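Local coordinates for protein glutathione transferase (Leptospira interrogans serovar Lai, PDB 3UBK) that probably binds glutathione and transfers it to electrophilic substrates, at residues S12-K17 / F62-I67; E94-I99 / D155-A160. One frame throughout, in Å; residues are numbered along the deposited sequence.

Contact 1: S12-K17 / F62-I67; sequences SNYVNK and FESGAI
Y14 and S64 bring their CA atoms to 6.2 Å, where the first turn of helix 13-25 passes the first turn of helix 64-74 in the thioredoxin-like N-terminal domain of this glutathione transferase. The contact is small and mostly polar, and S64 is its centre. Its CB points at the other helix, and OG stands between the backbone N and the carbonyl carbon (chi1 71°). K17 reaches that hydroxyl from its own helix with a fully extended chain: NZ donates to S64 OG at 2.7 Å, and the methylenes run alongside, K17 CD coming within 3.6 Å of the same oxygen. The ammonium group also forms a salt bridge with E100 of helix 86-111, so K17 bridges from S64 to the C-terminal domain and probably helps fix the rotation of its hydroxyl. From another direction the Y14 ring offers its edge, CD2 lying 3.6 Å from S64 OG and near the ring plane; H161 meets the same ring edge to face. S64 is a glutathione-binding residue, although no glutathione occupies this chain, and K17 is probably a second-shell residue, holding S64 OG. Both helices are capped just before the contact. In the conformer given of two deposited, E63 accepts from G65 N with OE1 and from A66 N with OE2, each met from above the carboxylate plane. This N-cap glutamate directly before the serine matches the Glu-Ser pair of many glutathione transferases. At helix 13-25 the capping atom is S12 OG, which accepts from V15 N at 3.2 Å in a nearly straight bond (167°).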
# COMPACT_ATOMS: atom_id res chain seq x y z
N SER A 12 -2.27 -2.36 17.88
CA SER A 12 -2.24 -2.40 16.42
C SER A 12 -0.87 -2.01 15.85
O SER A 12 -0.33 -0.94 16.17
CB SER A 12 -3.32 -1.49 15.82
OG SER A 12 -3.06 -1.29 14.44
N ASN A 13 -0.30 -2.86 15.00
CA ASN A 13 0.96 -2.48 14.37
C ASN A 13 0.85 -1.30 13.39
O ASN A 13 1.82 -0.55 13.20
CB ASN A 13 1.68 -3.69 13.74
CG ASN A 13 0.75 -4.61 12.98
OD1 ASN A 13 1.17 -5.23 12.00
ND2 ASN A 13 -0.51 -4.69 13.41
N TYR A 14 -0.31 -1.11 12.78
CA TYR A 14 -0.54 0.05 11.90
C TYR A 14 -0.64 1.35 12.70
O TYR A 14 -0.17 2.39 12.24
CB TYR A 14 -1.76 -0.17 11.01
CG TYR A 14 -1.49 -1.29 10.03
CD1 TYR A 14 -1.81 -2.61 10.33
CD2 TYR A 14 -0.83 -1.03 8.83
CE1 TYR A 14 -1.52 -3.64 9.44
CE2 TYR A 14 -0.55 -2.06 7.93
CZ TYR A 14 -0.89 -3.36 8.25
OH TYR A 14 -0.60 -4.39 7.38
N VAL A 15 -1.24 1.29 13.88
CA VAL A 15 -1.24 2.44 14.78
C VAL A 15 0.20 2.74 15.17
O VAL A 15 0.67 3.89 15.12
CB VAL A 15 -2.11 2.16 16.05
CG1 VAL A 15 -1.92 3.24 17.11
CG2 VAL A 15 -3.58 2.04 15.66
N ASN A 16 0.93 1.69 15.53
CA ASN A 16 2.29 1.87 15.99
C ASN A 16 3.21 2.40 14.91
O ASN A 16 4.10 3.20 15.19
CB ASN A 16 2.83 0.58 16.61
CG ASN A 16 2.18 0.29 17.94
OD1 ASN A 16 1.62 1.19 18.55
ND2 ASN A 16 2.23 -0.95 18.37
N LYS A 17 3.02 1.94 13.67
CA LYS A 17 3.73 2.50 12.53
C LYS A 17 3.60 4.04 12.51
O LYS A 17 4.59 4.76 12.36
CB LYS A 17 3.18 1.89 11.23
CG LYS A 17 3.62 2.56 9.93
CD LYS A 17 2.76 1.97 8.79
CE LYS A 17 3.01 2.58 7.44
NZ LYS A 17 1.91 2.13 6.51
N PHE A 62 -7.51 8.15 7.11
CA PHE A 62 -7.80 6.81 7.67
C PHE A 62 -7.02 5.63 7.09
O PHE A 62 -7.47 4.47 7.18
CB PHE A 62 -9.28 6.49 7.55
CG PHE A 62 -9.79 6.53 6.15
CD1 PHE A 62 -9.53 5.49 5.27
CD2 PHE A 62 -10.50 7.64 5.69
CE1 PHE A 62 -9.99 5.54 3.96
CE2 PHE A 62 -10.96 7.69 4.38
CZ PHE A 62 -10.69 6.64 3.51
N GLU A 63 -5.86 5.89 6.50
CA GLU A 63 -4.97 4.81 6.06
C GLU A 63 -3.56 5.19 6.49
O GLU A 63 -3.12 6.31 6.24
CB GLU A 63 -5.06 4.63 4.54
CG GLU A 63 -4.41 3.35 4.03
CD GLU A 63 -2.93 3.51 3.75
OE1 GLU A 63 -2.14 2.68 4.24
OE2 GLU A 63 -2.56 4.48 3.06
N SER A 64 -2.86 4.26 7.14
CA SER A 64 -1.58 4.55 7.77
C SER A 64 -0.53 5.11 6.82
O SER A 64 0.23 6.01 7.19
CB SER A 64 -1.04 3.30 8.50
OG SER A 64 -0.61 2.34 7.57
N GLY A 65 -0.45 4.57 5.61
CA GLY A 65 0.46 5.14 4.61
C GLY A 65 0.14 6.58 4.25
O GLY A 65 1.02 7.46 4.26
N ALA A 66 -1.13 6.86 3.94
CA ALA A 66 -1.54 8.25 3.65
C ALA A 66 -1.33 9.18 4.84
O ALA A 66 -0.97 10.34 4.67
CB ALA A 66 -3.01 8.30 3.22
N ILE A 67 -1.61 8.69 6.06
CA ILE A 67 -1.32 9.47 7.28
C ILE A 67 0.15 9.90 7.37
O ILE A 67 0.46 11.08 7.56
CB ILE A 67 -1.70 8.69 8.56
CG1 ILE A 67 -3.23 8.52 8.67
CG2 ILE A 67 -1.15 9.38 9.82
CD1 ILE A 67 -3.63 7.45 9.69

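Contact 2: E94-I99 / D155-A160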
# COMPACT_ATOMS: atom_id res chain seq x y z
N GLU A 94 9.66 1.20 -1.35
CA GLU A 94 9.76 -0.23 -1.67
C GLU A 94 9.90 -1.09 -0.40
O GLU A 94 9.16 -2.06 -0.21
CB GLU A 94 10.96 -0.47 -2.59
CG GLU A 94 10.73 0.00 -4.03
CD GLU A 94 12.02 0.10 -4.83
OE1 GLU A 94 13.10 0.24 -4.22
OE2 GLU A 94 11.96 0.05 -6.08
N ILE A 95 10.82 -0.70 0.47
CA ILE A 95 11.03 -1.46 1.70
C ILE A 95 9.76 -1.56 2.52
O ILE A 95 9.36 -2.64 2.98
CB ILE A 95 12.15 -0.84 2.56
CG1 ILE A 95 13.49 -0.98 1.83
CG2 ILE A 95 12.15 -1.48 3.95
CD1 ILE A 95 14.58 -0.09 2.37
N SER A 96 9.10 -0.42 2.71
CA SER A 96 7.87 -0.39 3.49
C SER A 96 6.76 -1.25 2.89
O SER A 96 6.03 -1.93 3.61
CB SER A 96 7.37 1.04 3.67
OG SER A 96 6.08 1.04 4.26
N THR A 97 6.62 -1.20 1.56
CA THR A 97 5.64 -2.03 0.87
C THR A 97 5.91 -3.52 1.04
O THR A 97 5.01 -4.30 1.34
CB THR A 97 5.55 -1.68 -0.63
OG1 THR A 97 5.05 -0.35 -0.76
CG2 THR A 97 4.62 -2.63 -1.35
N ILE A 98 7.17 -3.92 0.85
CA ILE A 98 7.52 -5.32 1.03
C ILE A 98 7.17 -5.80 2.43
O ILE A 98 6.55 -6.85 2.61
CB ILE A 98 9.02 -5.57 0.77
CG1 ILE A 98 9.34 -5.40 -0.72
CG2 ILE A 98 9.41 -6.98 1.25
CD1 ILE A 98 10.82 -5.15 -0.98
N ILE A 99 7.56 -5.01 3.44
CA ILE A 99 7.26 -5.39 4.82
C ILE A 99 5.77 -5.53 5.08
O ILE A 99 5.32 -6.49 5.70
CB ILE A 99 7.87 -4.41 5.84
CG1 ILE A 99 9.39 -4.54 5.84
CG2 ILE A 99 7.27 -4.69 7.23
CD1 ILE A 99 10.12 -3.40 6.52
N ASP A 155 11.47 2.74 8.61
CA ASP A 155 11.69 2.34 10.01
C ASP A 155 10.38 2.29 10.77
O ASP A 155 10.23 1.50 11.69
CB ASP A 155 12.69 3.26 10.71
CG ASP A 155 14.08 3.15 10.12
OD1 ASP A 155 14.74 2.12 10.37
OD2 ASP A 155 14.51 4.07 9.40
N CYS A 156 9.43 3.14 10.40
CA CYS A 156 8.11 3.08 11.02
C CYS A 156 7.45 1.74 10.68
O CYS A 156 6.94 1.04 11.55
CB CYS A 156 7.23 4.22 10.52
SG CYS A 156 7.94 5.88 10.83
N SER A 157 7.45 1.40 9.41
CA SER A 157 6.90 0.12 8.97
C SER A 157 7.74 -1.04 9.50
O SER A 157 7.22 -2.02 10.03
CB SER A 157 6.82 0.07 7.45
OG SER A 157 5.83 0.97 6.98
N GLY A 158 9.06 -0.92 9.38
CA GLY A 158 9.94 -1.99 9.83
C GLY A 158 9.80 -2.33 11.31
O GLY A 158 9.54 -3.48 11.68
N PHE A 159 9.95 -1.32 12.17
CA PHE A 159 9.93 -1.58 13.60
C PHE A 159 8.54 -1.99 14.07
O PHE A 159 8.39 -2.90 14.89
CB PHE A 159 10.43 -0.37 14.40
CG PHE A 159 10.65 -0.67 15.86
CD1 PHE A 159 11.83 -1.24 16.30
CD2 PHE A 159 9.67 -0.37 16.80
CE1 PHE A 159 12.04 -1.52 17.64
CE2 PHE A 159 9.86 -0.65 18.14
CZ PHE A 159 11.04 -1.23 18.56
N ALA A 160 7.52 -1.32 13.54
CA ALA A 160 6.15 -1.63 13.90
C ALA A 160 5.74 -3.06 13.49
O ALA A 160 5.18 -3.80 14.30
CB ALA A 160 5.21 -0.61 13.28
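S96 and S157 pair across two neighbouring helices of the all-helical C-terminal domain characteristic of glutathione transferases. Here helices 86-111 and 153-169 run in nearly the same direction; the axes of the two short segments lie 28° apart and approach to 8.8 Å. Along 155-160, D155 comes first and turns away from helix 86-111; its carboxylate accepts from T152 N and I146 N and also bonds Y188 OH, tying the start of helix 153-169 to the residues before it and to helix 185-193. C156 follows, its side chain lying against F151 rather than on this interface. S157 has its CB directed toward the partner helix and makes the polar link. In the conformer given, one of two deposited for S157, S157 OG lies 2.7 Å from S96 OG, a hydrogen bond in which either hydroxyl could be the donor. The two oxygens are presented differently: S96 OG is anti to its backbone N (chi1 171°), whereas S157 OG lies beside its N, anti to the carbonyl carbon. Both serines are buried, and the bond gives each hydroxyl a partner within the helix pair. The S157 CB packs in as well, 3.4 Å from S96 OG. At G158 the contact becomes apolar: the extended branch of I99 lays CD1 on the bare G158 CA at 3.6 Å, while the other branch, CG2, approaches S157 O at 3.9 Å. Past the glycine, F159 has its CB turned away from helix 86-111 and its ring meets F189 and M192, and A160 packs on K17 and L20 of helix 13-25. Its backbone closes the helical turn, A160 N donating to C156 O at 3.1 Å.

How the contacts relate
Contact 2 is wholly buried inside the helical C-terminal domain; contact 1 is only partly buried and lies in the N-terminal domain, at the glutathione-binding residue S64. Their centres are 11 Å apart and they touch: K17 CE comes within 3.3 Å of S157 OG, and the K17 backbone packs on C156 and A160. Helix 86-111 supplies S96 and I99 to contact 2 and, further along, E100 to the lysine of contact 1. The chemistry follows the setting: a charged amine on a serine near the ligand site, against a neutral serine pair and isoleucine packing between two helices. F62 N of contact 1 is hydrogen-bonded to E94 OE2 of the second subunit, and E94 of contact 2 likewise to F62 of that subunit.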